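Local coordinates for Fc fragment of IgE receptor II (PDB 6PWS), which probably serves as a low-affinity IgE receptor and binds mannose-type sugar through a calcium-dependent C-type lectin domain, at residues A[12-17]-A[53-58]. Residues are numbered along the deposited sequence; the frame is centred on the assembly and turned at random. Where two conformers were deposited one is given.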
loop_
_atom_site.group_PDB
_atom_site.type_symbol
_atom_site.label_atom_id
_atom_site.label_comp_id
_atom_site.label_asym_id
_atom_site.label_seq_id
_atom_site.Cartn_x
_atom_site.Cartn_y
_atom_site.Cartn_z
ATOM N N ALA A 12 16.061 8.647 -3.258
ATOM C CA ALA A 12 15.480 7.404 -3.750
ATOM C C ALA A 12 13.948 7.407 -3.720
ATOM O O ALA A 12 13.345 6.497 -4.290
ATOM C CB ALA A 12 16.015 6.141 -3.047
ATOM N N TRP A 13 13.310 8.398 -3.111
ATOM C CA TRP A 13 11.858 8.517 -3.088
ATOM C C TRP A 13 11.381 9.389 -4.252
ATOM O O TRP A 13 12.150 10.160 -4.831
ATOM C CB TRP A 13 11.408 9.132 -1.763
ATOM C CG TRP A 13 11.647 8.285 -0.545
ATOM C CD1 TRP A 13 12.845 7.879 -0.047
ATOM C CD2 TRP A 13 10.648 7.786 0.353
ATOM N NE1 TRP A 13 12.661 7.143 1.100
ATOM C CE2 TRP A 13 11.316 7.071 1.364
ATOM C CE3 TRP A 13 9.250 7.860 0.388
ATOM C CZ2 TRP A 13 10.629 6.437 2.406
ATOM C CZ3 TRP A 13 8.571 7.227 1.413
ATOM C CH2 TRP A 13 9.261 6.530 2.410
ATOM N N ILE A 14 10.092 9.271 -4.576
ATOM C CA ILE A 14 9.488 9.885 -5.758
ATOM C C ILE A 14 8.361 10.813 -5.310
ATOM O O ILE A 14 7.463 10.391 -4.567
ATOM C CB ILE A 14 8.931 8.802 -6.704
ATOM C CG1 ILE A 14 9.999 7.755 -7.052
ATOM C CG2 ILE A 14 8.349 9.440 -7.965
ATOM C CD1 ILE A 14 11.214 8.299 -7.804
ATOM N N TYR A 15 8.382 12.056 -5.795
ATOM C CA TYR A 15 7.401 13.059 -5.405
ATOM C C TYR A 15 6.122 12.987 -6.243
ATOM O O TYR A 15 6.174 12.888 -7.476
ATOM C CB TYR A 15 8.005 14.468 -5.552
ATOM C CG TYR A 15 6.943 15.515 -5.307
ATOM C CD1 TYR A 15 6.503 15.781 -4.019
ATOM C CD2 TYR A 15 6.320 16.178 -6.359
ATOM C CE1 TYR A 15 5.498 16.685 -3.780
ATOM C CE2 TYR A 15 5.309 17.092 -6.126
ATOM C CZ TYR A 15 4.908 17.342 -4.831
ATOM O OH TYR A 15 3.895 18.228 -4.565
ATOM N N PHE A 16 4.970 13.087 -5.574
ATOM C CA PHE A 16 3.696 13.283 -6.264
ATOM C C PHE A 16 2.718 13.960 -5.316
ATOM O O PHE A 16 2.461 13.444 -4.222
ATOM C CB PHE A 16 3.104 11.961 -6.767
ATOM C CG PHE A 16 1.777 12.127 -7.462
ATOM C CD1 PHE A 16 1.722 12.551 -8.779
ATOM C CD2 PHE A 16 0.586 11.865 -6.801
ATOM C CE1 PHE A 16 0.514 12.710 -9.427
ATOM C CE2 PHE A 16 -0.625 12.034 -7.441
ATOM C CZ PHE A 16 -0.659 12.451 -8.756
ATOM N N GLN A 17 2.172 15.105 -5.737
ATOM C CA GLN A 17 1.081 15.790 -5.039
ATOM C C GLN A 17 1.191 15.746 -3.519
ATOM O O GLN A 17 0.368 15.127 -2.829
ATOM C CB GLN A 17 -0.279 15.275 -5.523
ATOM C CG GLN A 17 -0.522 15.584 -6.990
ATOM C CD GLN A 17 -1.933 15.281 -7.445
ATOM O OE1 GLN A 17 -2.754 14.756 -6.686
ATOM N NE2 GLN A 17 -2.226 15.616 -8.695
ATOM N N GLN A 53 -4.108 7.121 -6.910
ATOM C CA GLN A 53 -4.119 5.748 -7.398
ATOM C C GLN A 53 -3.498 5.650 -8.786
ATOM O O GLN A 53 -2.754 4.707 -9.065
ATOM C CB GLN A 53 -5.540 5.189 -7.412
ATOM C CG GLN A 53 -5.594 3.747 -7.920
ATOM C CD GLN A 53 -4.861 2.782 -7.003
ATOM O OE1 GLN A 53 -5.197 2.667 -5.824
ATOM N NE2 GLN A 53 -3.874 2.074 -7.537
ATOM N N ASP A 54 -3.795 6.596 -9.682
ATOM C CA ASP A 54 -3.250 6.548 -11.038
ATOM C C ASP A 54 -1.724 6.596 -11.006
ATOM O O ASP A 54 -1.051 5.858 -11.740
ATOM C CB ASP A 54 -3.837 7.718 -11.845
ATOM C CG ASP A 54 -3.166 7.930 -13.191
ATOM O OD1 ASP A 54 -3.397 7.105 -14.094
ATOM O OD2 ASP A 54 -2.437 8.940 -13.374
ATOM N N PHE A 55 -1.162 7.463 -10.159
ATOM C CA PHE A 55 0.288 7.538 -10.006
ATOM C C PHE A 55 0.855 6.168 -9.652
ATOM O O PHE A 55 1.868 5.725 -10.205
ATOM C CB PHE A 55 0.623 8.590 -8.935
ATOM C CG PHE A 55 2.059 8.571 -8.472
ATOM C CD1 PHE A 55 2.416 7.861 -7.336
ATOM C CD2 PHE A 55 3.059 9.247 -9.164
ATOM C CE1 PHE A 55 3.728 7.826 -6.900
ATOM C CE2 PHE A 55 4.376 9.207 -8.729
ATOM C CZ PHE A 55 4.707 8.497 -7.597
ATOM N N LEU A 56 0.206 5.487 -8.701
ATOM C CA LEU A 56 0.656 4.178 -8.228
ATOM C C LEU A 56 0.429 3.082 -9.265
ATOM O O LEU A 56 1.320 2.260 -9.504
ATOM C CB LEU A 56 -0.056 3.835 -6.916
ATOM C CG LEU A 56 0.300 4.764 -5.748
ATOM C CD1 LEU A 56 -0.624 4.498 -4.580
ATOM C CD2 LEU A 56 1.758 4.627 -5.335
ATOM N N THR A 57 -0.760 3.034 -9.876
ATOM C CA THR A 57 -1.066 2.023 -10.883
ATOM C C THR A 57 -0.027 2.029 -11.987
ATOM O O THR A 57 0.455 0.978 -12.418
ATOM C CB THR A 57 -2.454 2.307 -11.456
ATOM O OG1 THR A 57 -3.416 1.999 -10.450
ATOM C CG2 THR A 57 -2.731 1.494 -12.728
ATOM N N LYS A 58 0.329 3.216 -12.460
ATOM C CA LYS A 58 1.249 3.301 -13.586
ATOM C C LYS A 58 2.635 2.778 -13.245
ATOM O O LYS A 58 3.357 2.361 -14.155
ATOM C CB LYS A 58 1.304 4.745 -14.085
ATOM C CG LYS A 58 -0.003 5.163 -14.749
ATOM C CD LYS A 58 0.040 6.570 -15.336
ATOM C CE LYS A 58 0.459 7.594 -14.299
ATOM N NZ LYS A 58 0.093 8.990 -14.713
#
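With CG anti to the backbone N in both residues (chi1 179° in F16, 168° in F55), the two phenylalanines reach out from strand 14-16 and helix 50-59 toward one another and pass side by side, running opposite ways. Their planes stay within 18° of parallel, yet the centroids lie 4.7 Å apart and little of one ring covers the other. Each methylene sits over the other's ring, with the first ring carbons beside it: F16 CG comes 3.6 Å from F55 CD2. F55 CB sits over the middle of the F16 ring, 3.8 Å from its centroid, while F16 CB stands 3.7 Å from the centroid of the F55 ring, shifted toward the rim. This reciprocal pair of CH-pi contacts is a worked example of how two aromatic side chains can interlock without a full stack. Q17 CG lies over the opposite face of the F16 ring, near its rim. I14 meets F55 differently: its CG2 methyl lies in the ring plane, 3.8 Å from F55 CZ at the edge. Y21, on the neighbouring strand 19-25, adds an inclined ring against F55. The contact thus fastens helix to edge strand in the C-type lectin fold, away from the calcium and mannoside sites, through dispersion and weak CH-pi attraction, implying shape matching more than directional bonding.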